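PDB 3D6W: methyl-accepting/DNA response regulator from Bacillus cereus, which probably acts as a phosphorelay response regulator that binds DNA through its LytTR domain, the part of the protein present in this chain. Local coordinates for residues G1-V5 / V16-V21; F58-H62 / Y102-L107; V5-T9 / L38-H42; H80-L84 / V95-A100. Numbering follows the deposited sequence.

Interaction 1: residues G1-V5 / V16-V21. With EDO (1,2-ethanediol), chain D.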
loop_
_atom_site.group_PDB
_atom_site.type_symbol
_atom_site.label_atom_id
_atom_site.label_comp_id
_atom_site.label_asym_id
_atom_site.label_seq_id
_atom_site.Cartn_x
_atom_site.Cartn_y
_atom_site.Cartn_z
ATOM N N GLY A 1 1.323 8.479 10.758
ATOM C CA GLY A 1 1.592 9.957 10.949
ATOM C C GLY A 1 0.489 10.836 10.390
ATOM O O GLY A 1 -0.475 11.161 11.092
ATOM N N LYS A 2 0.659 11.231 9.129
ATOM C CA LYS A 2 -0.275 12.096 8.412
ATOM C C LYS A 2 -0.310 11.669 6.928
ATOM O O LYS A 2 0.670 11.095 6.438
ATOM C CB LYS A 2 0.119 13.584 8.579
ATOM C CG LYS A 2 -0.739 14.322 9.632
ATOM C CD LYS A 2 -0.001 15.306 10.530
ATOM C CE LYS A 2 -0.994 15.961 11.500
ATOM N NZ LYS A 2 -0.338 16.853 12.501
ATOM N N SER A 3 -1.430 11.900 6.231
ATOM C CA SER A 3 -1.574 11.339 4.876
ATOM C C SER A 3 -2.292 12.210 3.876
ATOM O O SER A 3 -2.461 11.805 2.748
ATOM C CB SER A 3 -2.214 9.917 4.904
ATOM O OG SER A 3 -3.629 9.916 5.065
ATOM N N VAL A 4 -2.717 13.387 4.309
ATOM C CA VAL A 4 -3.337 14.392 3.452
ATOM C C VAL A 4 -2.752 15.761 3.733
ATOM O O VAL A 4 -2.328 16.044 4.847
ATOM C CB VAL A 4 -4.906 14.451 3.589
ATOM C CG1 VAL A 4 -5.496 13.117 3.247
ATOM C CG2 VAL A 4 -5.333 14.887 4.964
ATOM N N VAL A 5 -2.694 16.573 2.678
ATOM C CA VAL A 5 -2.405 18.004 2.766
ATOM C C VAL A 5 -3.685 18.761 2.372
ATOM O O VAL A 5 -4.316 18.426 1.365
ATOM C CB VAL A 5 -1.289 18.459 1.807
ATOM C CG1 VAL A 5 -0.623 19.758 2.349
ATOM C CG2 VAL A 5 -0.267 17.368 1.598
ATOM N N VAL A 16 -5.986 16.556 0.056
ATOM C CA VAL A 16 -5.342 15.817 -1.042
ATOM C C VAL A 16 -4.383 14.793 -0.386
ATOM O O VAL A 16 -3.658 15.155 0.518
ATOM C CB VAL A 16 -4.576 16.819 -1.960
ATOM C CG1 VAL A 16 -3.906 16.111 -3.138
ATOM C CG2 VAL A 16 -5.507 17.892 -2.438
ATOM N N PRO A 17 -4.401 13.526 -0.805
ATOM C CA PRO A 17 -3.433 12.573 -0.292
ATOM C C PRO A 17 -2.027 12.933 -0.709
ATOM O O PRO A 17 -1.838 13.484 -1.789
ATOM C CB PRO A 17 -3.807 11.243 -0.980
ATOM C CG PRO A 17 -5.014 11.460 -1.698
ATOM C CD PRO A 17 -5.296 12.918 -1.806
ATOM N N PHE A 18 -1.049 12.620 0.113
ATOM C CA PHE A 18 0.351 12.886 -0.233
ATOM C C PHE A 18 0.718 12.324 -1.603
ATOM O O PHE A 18 1.478 12.932 -2.349
ATOM C CB PHE A 18 1.316 12.320 0.826
ATOM C CG PHE A 18 1.305 13.067 2.141
ATOM C CD1 PHE A 18 0.789 14.363 2.256
ATOM C CD2 PHE A 18 1.852 12.487 3.258
ATOM C CE1 PHE A 18 0.790 15.043 3.470
ATOM C CE2 PHE A 18 1.865 13.165 4.481
ATOM C CZ PHE A 18 1.317 14.443 4.576
ATOM N N SER A 19 0.139 11.172 -1.923
ATOM C CA SER A 19 0.413 10.465 -3.166
ATOM C C SER A 19 0.046 11.268 -4.437
ATOM O O SER A 19 0.594 11.025 -5.499
ATOM C CB SER A 19 -0.322 9.104 -3.126
ATOM O OG SER A 19 -1.710 9.244 -3.418
ATOM N N LYS A 20 -0.874 12.222 -4.299
ATOM C CA LYS A 20 -1.337 13.045 -5.370
ATOM C C LYS A 20 -0.647 14.407 -5.425
ATOM O O LYS A 20 -0.867 15.198 -6.360
ATOM C CB LYS A 20 -2.849 13.244 -5.242
ATOM C CG LYS A 20 -3.642 11.950 -5.193
ATOM C CD LYS A 20 -4.384 11.642 -6.474
ATOM C CE LYS A 20 -5.901 12.040 -6.379
ATOM N NZ LYS A 20 -6.438 12.799 -7.632
ATOM N N VAL A 21 0.212 14.688 -4.456
ATOM C CA VAL A 21 1.032 15.921 -4.502
ATOM C C VAL A 21 2.248 15.700 -5.416
ATOM O O VAL A 21 3.043 14.764 -5.175
ATOM C CB VAL A 21 1.486 16.356 -3.078
ATOM C CG1 VAL A 21 2.293 17.699 -3.118
ATOM C CG2 VAL A 21 0.249 16.430 -2.148
HETATM C C1 EDO D . -5.259 13.659 9.555
HETATM O O1 EDO D . -5.430 13.379 10.970
HETATM C C2 EDO D . -3.791 13.995 9.274
HETATM O O2 EDO D . -3.270 13.461 8.024
#
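Backbone hydrogen bonds hold the open end of the hairpin formed by strands 4-8 and 13-17. V5 and V16 form an antiparallel hydrogen-bonded pair, V5 N to V16 O and V16 N to V5 O both spanning 2.8 Å. Beyond it V4 and P17 make a non-hydrogen-bonded pair with CA atoms 4.2 Å apart, a position that suits proline, which has no N-H to give. A third bond, F18 N to S3 O at 3.1 Å, closes the end, and P17 CA adds a CA-H...O contact of 3.3 Å to S3 O. The chain then makes a 3-10 turn at 18-20. S3 CA and V4 N lie over one face of the F18 ring; V5 CG2 meets V21 CG2 at 3.9 Å. S3 N donates to O2 of a 1,2-ethanediol (3.0 Å), probably from the crystallisation liquor, which also bonds K55 O and D56 O of the second subunit; S3 OG bonds that D56 O too. Main-chain bonds thus set the pairing, while V5, V16 and V21 supply a buried apolar side.

Interaction 2: residues F58-H62 / Y102-L107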
loop_
_atom_site.group_PDB
_atom_site.type_symbol
_atom_site.label_atom_id
_atom_site.label_comp_id
_atom_site.label_asym_id
_atom_site.label_seq_id
_atom_site.Cartn_x
_atom_site.Cartn_y
_atom_site.Cartn_z
ATOM N N PHE A 58 9.456 12.573 -1.011
ATOM C CA PHE A 58 9.598 14.022 -1.173
ATOM C C PHE A 58 11.042 14.449 -0.960
ATOM O O PHE A 58 11.705 13.942 -0.102
ATOM C CB PHE A 58 8.628 14.731 -0.218
ATOM C CG PHE A 58 7.168 14.514 -0.593
ATOM C CD1 PHE A 58 6.447 13.454 -0.062
ATOM C CD2 PHE A 58 6.546 15.323 -1.542
ATOM C CE1 PHE A 58 5.115 13.232 -0.428
ATOM C CE2 PHE A 58 5.249 15.112 -1.910
ATOM C CZ PHE A 58 4.525 14.063 -1.354
ATOM N N ILE A 59 11.542 15.349 -1.809
ATOM C CA ILE A 59 12.882 15.916 -1.651
ATOM C C ILE A 59 12.907 17.406 -1.977
ATOM O O ILE A 59 12.466 17.817 -3.022
ATOM C CB ILE A 59 13.960 15.150 -2.516
ATOM C CG1 ILE A 59 15.383 15.638 -2.162
ATOM C CG2 ILE A 59 13.742 15.375 -4.010
ATOM C CD1 ILE A 59 16.510 14.737 -2.640
ATOM N N ARG A 60 13.418 18.208 -1.056
ATOM C CA ARG A 60 13.865 19.551 -1.355
ATOM C C ARG A 60 14.970 19.551 -2.420
ATOM O O ARG A 60 16.060 19.021 -2.219
ATOM C CB ARG A 60 14.371 20.249 -0.098
ATOM C CG ARG A 60 14.520 21.750 -0.267
ATOM C CD ARG A 60 13.209 22.469 -0.064
ATOM N NE ARG A 60 13.405 23.911 0.063
ATOM C CZ ARG A 60 13.621 24.571 1.200
ATOM N NH1 ARG A 60 13.655 23.953 2.371
ATOM N NH2 ARG A 60 13.751 25.889 1.173
ATOM N N CYS A 61 14.666 20.182 -3.557
ATOM C CA CYS A 61 15.572 20.206 -4.694
ATOM C C CYS A 61 15.986 21.602 -5.128
ATOM O O CYS A 61 16.759 21.755 -6.058
ATOM C CB CYS A 61 14.932 19.450 -5.858
ATOM S SG CYS A 61 13.451 20.175 -6.510
ATOM N N HIS A 62 15.501 22.612 -4.423
ATOM C CA HIS A 62 15.678 24.007 -4.795
ATOM C C HIS A 62 15.156 24.762 -3.590
ATOM O O HIS A 62 14.291 24.253 -2.919
ATOM C CB HIS A 62 14.814 24.269 -6.026
ATOM C CG HIS A 62 15.018 25.604 -6.671
ATOM N ND1 HIS A 62 14.562 26.780 -6.114
ATOM C CD2 HIS A 62 15.548 25.939 -7.871
ATOM C CE1 HIS A 62 14.813 27.780 -6.935
ATOM N NE2 HIS A 62 15.400 27.300 -8.015
ATOM N N TYR A 102 23.048 17.012 -3.155
ATOM C CA TYR A 102 22.119 16.412 -2.205
ATOM C C TYR A 102 21.078 15.665 -3.003
ATOM O O TYR A 102 20.828 14.502 -2.749
ATOM C CB TYR A 102 21.521 17.515 -1.307
ATOM C CG TYR A 102 20.363 17.145 -0.418
ATOM C CD1 TYR A 102 20.548 16.504 0.794
ATOM C CD2 TYR A 102 19.055 17.498 -0.787
ATOM C CE1 TYR A 102 19.439 16.179 1.595
ATOM C CE2 TYR A 102 17.959 17.198 -0.008
ATOM C CZ TYR A 102 18.141 16.559 1.180
ATOM O OH TYR A 102 16.997 16.266 1.913
ATOM N N PHE A 103 20.525 16.302 -4.033
ATOM C CA PHE A 103 19.505 15.640 -4.832
ATOM C C PHE A 103 20.027 14.314 -5.413
ATOM O O PHE A 103 19.417 13.291 -5.229
ATOM C CB PHE A 103 18.988 16.578 -5.939
ATOM C CG PHE A 103 17.878 16.001 -6.767
ATOM C CD1 PHE A 103 16.553 16.047 -6.316
ATOM C CD2 PHE A 103 18.141 15.391 -7.973
ATOM C CE1 PHE A 103 15.530 15.545 -7.064
ATOM C CE2 PHE A 103 17.132 14.869 -8.736
ATOM C CZ PHE A 103 15.817 14.958 -8.296
ATOM N N ARG A 104 21.146 14.327 -6.121
ATOM C CA ARG A 104 21.608 13.104 -6.777
ATOM C C ARG A 104 22.093 12.032 -5.804
ATOM O O ARG A 104 21.951 10.840 -6.066
ATOM C CB ARG A 104 22.675 13.415 -7.827
ATOM C CG ARG A 104 24.061 13.610 -7.296
ATOM C CD ARG A 104 25.042 13.997 -8.376
ATOM N NE ARG A 104 25.027 13.035 -9.467
ATOM C CZ ARG A 104 25.417 13.267 -10.719
ATOM N NH1 ARG A 104 25.872 14.448 -11.098
ATOM N NH2 ARG A 104 25.316 12.310 -11.618
ATOM N N LYS A 105 22.652 12.465 -4.672
ATOM C CA LYS A 105 23.078 11.543 -3.611
ATOM C C LYS A 105 21.885 10.747 -3.028
ATOM O O LYS A 105 21.941 9.528 -2.910
ATOM C CB LYS A 105 23.830 12.291 -2.492
ATOM C CG LYS A 105 25.361 12.240 -2.599
ATOM C CD LYS A 105 26.048 13.340 -1.701
ATOM C CE LYS A 105 27.592 13.125 -1.399
ATOM N NZ LYS A 105 27.930 12.329 -0.113
ATOM N N LEU A 106 20.825 11.462 -2.675
ATOM C CA LEU A 106 19.616 10.875 -2.139
ATOM C C LEU A 106 18.922 9.964 -3.118
ATOM O O LEU A 106 18.278 9.003 -2.706
ATOM C CB LEU A 106 18.642 11.957 -1.633
ATOM C CG LEU A 106 18.787 12.145 -0.121
ATOM C CD1 LEU A 106 20.282 12.291 0.318
ATOM C CD2 LEU A 106 17.983 13.301 0.421
ATOM N N LEU A 107 19.022 10.273 -4.398
ATOM C CA LEU A 107 18.360 9.494 -5.441
ATOM C C LEU A 107 19.284 8.409 -6.018
ATOM O O LEU A 107 18.854 7.555 -6.779
ATOM C CB LEU A 107 17.806 10.424 -6.541
ATOM C CG LEU A 107 16.355 10.885 -6.324
ATOM C CD1 LEU A 107 16.236 12.084 -5.389
ATOM C CD2 LEU A 107 15.725 11.239 -7.623
HETATM O O HOH W 1 14.620 16.965 1.505
#
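After F58, whose side chain does not touch the helix, I59 makes the main contact: its side chain points at helix 102-107, and 100 Å² of the residue is covered. I59 CG1 lies 3.7 Å from Y102 CE2, I59 CG2 reaches the edge of the F103 ring at CE1 (3.5 Å), and I59 CD1 touches L106 CB at 3.6 Å and L107 CD1 at 3.8 Å, so one isoleucine spans positions i, i+1, i+4 and i+5 of the helix. This is the C-terminal helix of the LytTR domain packing on one of the two outermost strands of the five-stranded sheet, the two axes running nearly antiparallel at 155° with a closest approach of 8.9 Å. At R60 the backbone takes over: R60 N donates to a water (3.1 Å) that also bonds Y102 OH at 2.5 Å, and R60 O sits 3.4 Å from Y102 CE2 at the ring edge. The guanidinium turns from the helix to a salt bridge with E50, and R60 NE bonds H62 O at 3.1 Å. C61 CB then packs on F103 CD1 at 3.8 Å, beside V93 and V95.

Interaction 3: residues V5-T9 / L38-H42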
loop_
_atom_site.group_PDB
_atom_site.type_symbol
_atom_site.label_atom_id
_atom_site.label_comp_id
_atom_site.label_asym_id
_atom_site.label_seq_id
_atom_site.Cartn_x
_atom_site.Cartn_y
_atom_site.Cartn_z
ATOM N N VAL A 5 -2.694 16.573 2.678
ATOM C CA VAL A 5 -2.405 18.004 2.766
ATOM C C VAL A 5 -3.685 18.761 2.372
ATOM O O VAL A 5 -4.316 18.426 1.365
ATOM C CB VAL A 5 -1.289 18.459 1.807
ATOM C CG1 VAL A 5 -0.623 19.758 2.349
ATOM C CG2 VAL A 5 -0.267 17.368 1.598
ATOM N N THR A 6 -4.069 19.752 3.185
ATOM C CA THR A 6 -5.265 20.566 2.933
ATOM C C THR A 6 -4.821 21.818 2.206
ATOM O O THR A 6 -4.077 22.628 2.749
ATOM C CB THR A 6 -6.067 20.843 4.207
ATOM O OG1 THR A 6 -6.323 19.592 4.880
ATOM C CG2 THR A 6 -7.407 21.480 3.874
ATOM N N LEU A 7 -5.194 21.888 0.927
ATOM C CA LEU A 7 -4.969 23.071 0.099
ATOM C C LEU A 7 -6.144 24.047 0.264
ATOM O O LEU A 7 -7.305 23.651 0.296
ATOM C CB LEU A 7 -4.863 22.713 -1.386
ATOM C CG LEU A 7 -4.109 21.511 -1.933
ATOM C CD1 LEU A 7 -3.547 21.818 -3.296
ATOM C CD2 LEU A 7 -3.016 21.068 -1.011
ATOM N N LYS A 8 -5.834 25.334 0.323
ATOM C CA LYS A 8 -6.860 26.383 0.352
ATOM C C LYS A 8 -7.255 26.708 -1.069
ATOM O O LYS A 8 -6.383 27.047 -1.879
ATOM C CB LYS A 8 -6.304 27.625 1.040
ATOM C CG LYS A 8 -7.136 28.874 0.927
ATOM C CD LYS A 8 -6.713 29.876 1.972
ATOM C CE LYS A 8 -7.819 30.893 2.218
ATOM N NZ LYS A 8 -7.566 31.603 3.491
ATOM N N THR A 9 -8.550 26.538 -1.375
ATOM C CA THR A 9 -9.146 27.050 -2.625
ATOM C C THR A 9 -9.940 28.329 -2.368
ATOM O O THR A 9 -10.035 28.798 -1.233
ATOM C CB THR A 9 -10.057 26.043 -3.324
ATOM O OG1 THR A 9 -10.525 25.093 -2.369
ATOM C CG2 THR A 9 -9.288 25.305 -4.451
ATOM N N LEU A 38 -5.458 19.757 -8.792
ATOM C CA LEU A 38 -5.613 21.154 -8.379
ATOM C C LEU A 38 -4.395 21.719 -7.661
ATOM O O LEU A 38 -3.466 20.989 -7.321
ATOM C CB LEU A 38 -6.930 21.400 -7.601
ATOM C CG LEU A 38 -7.273 21.042 -6.138
ATOM C CD1 LEU A 38 -6.295 20.080 -5.507
ATOM C CD2 LEU A 38 -7.418 22.307 -5.279
ATOM N N THR A 39 -4.408 23.040 -7.498
ATOM C CA THR A 39 -3.370 23.763 -6.825
ATOM C C THR A 39 -3.958 24.650 -5.770
ATOM O O THR A 39 -5.051 25.133 -5.875
ATOM C CB THR A 39 -2.471 24.532 -7.798
ATOM O OG1 THR A 39 -1.887 23.572 -8.688
ATOM C CG2 THR A 39 -1.308 25.256 -7.022
ATOM N N GLY A 40 -3.222 24.825 -4.700
ATOM C CA GLY A 40 -3.770 25.547 -3.592
ATOM C C GLY A 40 -2.671 25.961 -2.664
ATOM O O GLY A 40 -1.523 25.613 -2.834
ATOM N N THR A 41 -3.072 26.695 -1.657
ATOM C CA THR A 41 -2.181 27.406 -0.791
ATOM C C THR A 41 -2.139 26.619 0.538
ATOM O O THR A 41 -3.117 25.949 0.921
ATOM C CB THR A 41 -2.718 28.846 -0.693
ATOM O OG1 THR A 41 -1.930 29.683 -1.548
ATOM C CG2 THR A 41 -2.736 29.372 0.715
ATOM N N HIS A 42 -0.983 26.653 1.189
ATOM C CA HIS A 42 -0.826 26.088 2.494
ATOM C C HIS A 42 -0.046 27.056 3.343
ATOM O O HIS A 42 0.829 27.749 2.838
ATOM C CB HIS A 42 -0.098 24.739 2.458
ATOM C CG HIS A 42 -0.359 23.918 3.681
ATOM N ND1 HIS A 42 0.211 24.203 4.902
ATOM C CD2 HIS A 42 -1.197 22.877 3.897
ATOM C CE1 HIS A 42 -0.246 23.362 5.816
ATOM N NE2 HIS A 42 -1.097 22.539 5.230
HETATM O O HOH W 2 -2.366 20.026 5.576
#
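L7 has the largest area covered here, 74 Å², and its CD1 lies along the backbone of the facing strand, 3.3 Å from G40 N and 3.8 Å from T39 C, before meeting L38 CD1 at 3.9 Å. G40 makes this possible: a CB there would clash with L7 CB and K8 O. Next to it T41, with 56 Å² covered, forms a single antiparallel bridge with K8. K8 N donates to T41 O at 2.8 Å, and the return bond from T41 N to K8 O is weak at 3.3 Å. The strand axes cross at 102°, so the pairing stops after this one bridge. H42, with 52 Å² covered, reaches V5 CG1 with CD2 (3.5 Å); one water bonds both H42 NE2 (2.8 Å) and T6 N (2.9 Å), and H42 ND1 bonds Y44 N. The contact sets the N-terminal hairpin, strands 4-8 and 13-17, across 39-42, an outer strand of the five-stranded sheet, with F49 of helix 46-52 edge-to-face with H42.

Interaction 4: residues H80-L84 / V95-A100. With FMT (formic acid), chain E.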
loop_
_atom_site.group_PDB
_atom_site.type_symbol
_atom_site.label_atom_id
_atom_site.label_comp_id
_atom_site.label_asym_id
_atom_site.label_seq_id
_atom_site.Cartn_x
_atom_site.Cartn_y
_atom_site.Cartn_z
ATOM N N HIS A 80 25.690 22.100 -16.660
ATOM C CA HIS A 80 26.732 21.312 -16.017
ATOM C C HIS A 80 26.581 21.303 -14.492
ATOM O O HIS A 80 27.087 20.399 -13.826
ATOM C CB HIS A 80 28.102 21.858 -16.424
ATOM C CG HIS A 80 28.341 23.276 -15.994
ATOM N ND1 HIS A 80 29.094 23.600 -14.871
ATOM C CD2 HIS A 80 27.925 24.455 -16.529
ATOM C CE1 HIS A 80 29.128 24.920 -14.741
ATOM N NE2 HIS A 80 28.427 25.462 -15.734
ATOM N N SER A 81 25.859 22.293 -13.938
ATOM C CA SER A 81 25.695 22.426 -12.458
ATOM C C SER A 81 24.272 22.115 -11.888
ATOM O O SER A 81 24.112 21.982 -10.695
ATOM C CB SER A 81 26.101 23.833 -12.043
ATOM O OG SER A 81 25.399 24.772 -12.843
ATOM N N THR A 82 23.263 22.002 -12.746
ATOM C CA THR A 82 21.862 21.851 -12.333
ATOM C C THR A 82 21.213 20.636 -13.018
ATOM O O THR A 82 21.773 20.065 -13.983
ATOM C CB THR A 82 21.021 23.080 -12.762
ATOM O OG1 THR A 82 21.124 23.208 -14.169
ATOM C CG2 THR A 82 21.479 24.369 -12.123
ATOM N N PHE A 83 20.015 20.263 -12.527
ATOM C CA PHE A 83 19.102 19.343 -13.240
ATOM C C PHE A 83 17.784 20.023 -13.523
ATOM O O PHE A 83 17.424 21.023 -12.928
ATOM C CB PHE A 83 18.838 18.047 -12.455
ATOM C CG PHE A 83 20.092 17.302 -12.048
ATOM C CD1 PHE A 83 20.786 16.516 -12.971
ATOM C CD2 PHE A 83 20.574 17.374 -10.737
ATOM C CE1 PHE A 83 21.931 15.836 -12.606
ATOM C CE2 PHE A 83 21.715 16.675 -10.365
ATOM C CZ PHE A 83 22.395 15.917 -11.308
ATOM N N LEU A 84 17.061 19.450 -14.455
ATOM C CA LEU A 84 15.735 19.890 -14.736
ATOM C C LEU A 84 14.905 18.631 -14.700
ATOM O O LEU A 84 15.309 17.606 -15.280
ATOM C CB LEU A 84 15.701 20.532 -16.124
ATOM C CG LEU A 84 14.580 21.426 -16.523
ATOM C CD1 LEU A 84 14.150 22.322 -15.335
ATOM C CD2 LEU A 84 15.059 22.221 -17.783
ATOM N N VAL A 95 16.267 21.663 -10.319
ATOM C CA VAL A 95 17.157 21.354 -9.216
ATOM C C VAL A 95 18.315 22.356 -9.321
ATOM O O VAL A 95 19.071 22.350 -10.297
ATOM C CB VAL A 95 17.683 19.867 -9.241
ATOM C CG1 VAL A 95 18.395 19.545 -7.944
ATOM C CG2 VAL A 95 16.548 18.872 -9.513
ATOM N N SER A 96 18.442 23.231 -8.327
ATOM C CA SER A 96 19.429 24.253 -8.374
ATOM C C SER A 96 20.815 23.688 -8.109
ATOM O O SER A 96 20.984 22.588 -7.547
ATOM C CB SER A 96 19.090 25.350 -7.387
ATOM O OG SER A 96 19.117 24.943 -6.036
ATOM N N GLN A 97 21.816 24.443 -8.546
ATOM C CA GLN A 97 23.213 24.155 -8.296
ATOM C C GLN A 97 23.526 23.857 -6.846
ATOM O O GLN A 97 24.410 23.068 -6.573
ATOM C CB GLN A 97 24.080 25.338 -8.727
ATOM C CG GLN A 97 25.548 25.272 -8.317
ATOM C CD GLN A 97 26.350 26.313 -9.086
ATOM O OE1 GLN A 97 27.366 26.003 -9.736
ATOM N NE2 GLN A 97 25.871 27.562 -9.048
ATOM N N SER A 98 22.817 24.498 -5.926
ATOM C CA SER A 98 23.152 24.403 -4.544
ATOM C C SER A 98 22.546 23.141 -3.888
ATOM O O SER A 98 23.070 22.641 -2.877
ATOM C CB SER A 98 22.803 25.712 -3.839
ATOM O OG SER A 98 21.719 25.587 -2.966
ATOM N N TYR A 99 21.484 22.614 -4.495
ATOM C CA TYR A 99 20.868 21.350 -4.097
ATOM C C TYR A 99 21.251 20.139 -4.965
ATOM O O TYR A 99 20.904 19.000 -4.641
ATOM C CB TYR A 99 19.353 21.502 -4.131
ATOM C CG TYR A 99 18.816 22.235 -2.941
ATOM C CD1 TYR A 99 18.824 23.621 -2.892
ATOM C CD2 TYR A 99 18.339 21.548 -1.844
ATOM C CE1 TYR A 99 18.324 24.276 -1.811
ATOM C CE2 TYR A 99 17.830 22.198 -0.804
ATOM C CZ TYR A 99 17.814 23.547 -0.784
ATOM O OH TYR A 99 17.334 24.179 0.320
ATOM N N ALA A 100 21.958 20.374 -6.055
ATOM C CA ALA A 100 22.164 19.325 -7.039
ATOM C C ALA A 100 22.898 18.093 -6.464
ATOM O O ALA A 100 22.541 16.969 -6.809
ATOM C CB ALA A 100 22.856 19.897 -8.300
HETATM C C FMT E . 18.877 27.782 -4.336
HETATM O O1 FMT E . 19.888 27.985 -5.049
HETATM O O2 FMT E . 18.289 26.681 -4.392
#
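A single carbonyl, S81 O, faces the start of the last helix without a conventional hydrogen bond to it: it takes a CA-H...O contact from Q97 CA (3.4 Å) and lies 3.4 Å from A100 CB, where helix 100-107 begins. Just before this point the strands pair once, F83 with V95, as an antiparallel hydrogen-bonded pair. V95 N donates to F83 O at 2.9 Å, and F83 N donates to V95 O at 3.2 Å. On the same side of the sheet F83 CB packs against V95 CG2 at 3.8 Å. T82 CB comes within 3.2 Å of V95 O, and T82 CG2 within 3.6 Å of Q97 N; T82 OG1 itself bonds to T79 and D78. The F83 ring turns its edge to A100 O, and F83 CE2 packs on A100 CB at 4.0 Å. S96 OG donates to O2 of a formic acid (2.5 Å), probably from the crystallisation liquor, which also bonds R63 N. The contact closes one end of the three-stranded sheet where strand 92-95 leads to helix 100-107; V95 packs on F103 of that helix and on C61 of strand 58-62, and S96 is linked to C61 by a backbone hydrogen bond.

Overall arrangement
Along the chain interactions 1 and 3 start from the same strand, 4-8, and share V5, while interaction 4 is nested inside the loop that interaction 2 closes. Interactions 1 and 3, centres about 11 Å apart, fix the N-terminal hairpin, and both touch the second subunit. Interactions 2 and 4, centres about 10 Å apart, meet where C61 lies beside V95, S96 and Y99; interaction 2 touches the third subunit. Interactions 3 and 4 lie on opposite sides of the chain's centre, their centres about 27 Å apart. The five-stranded sheet, with outer strands 39-42 and 58-62, thus joins the hairpin end of this LytTR DNA-binding domain to the three-stranded sheet and last helix; F18 packs on F58 between interactions 1 and 2.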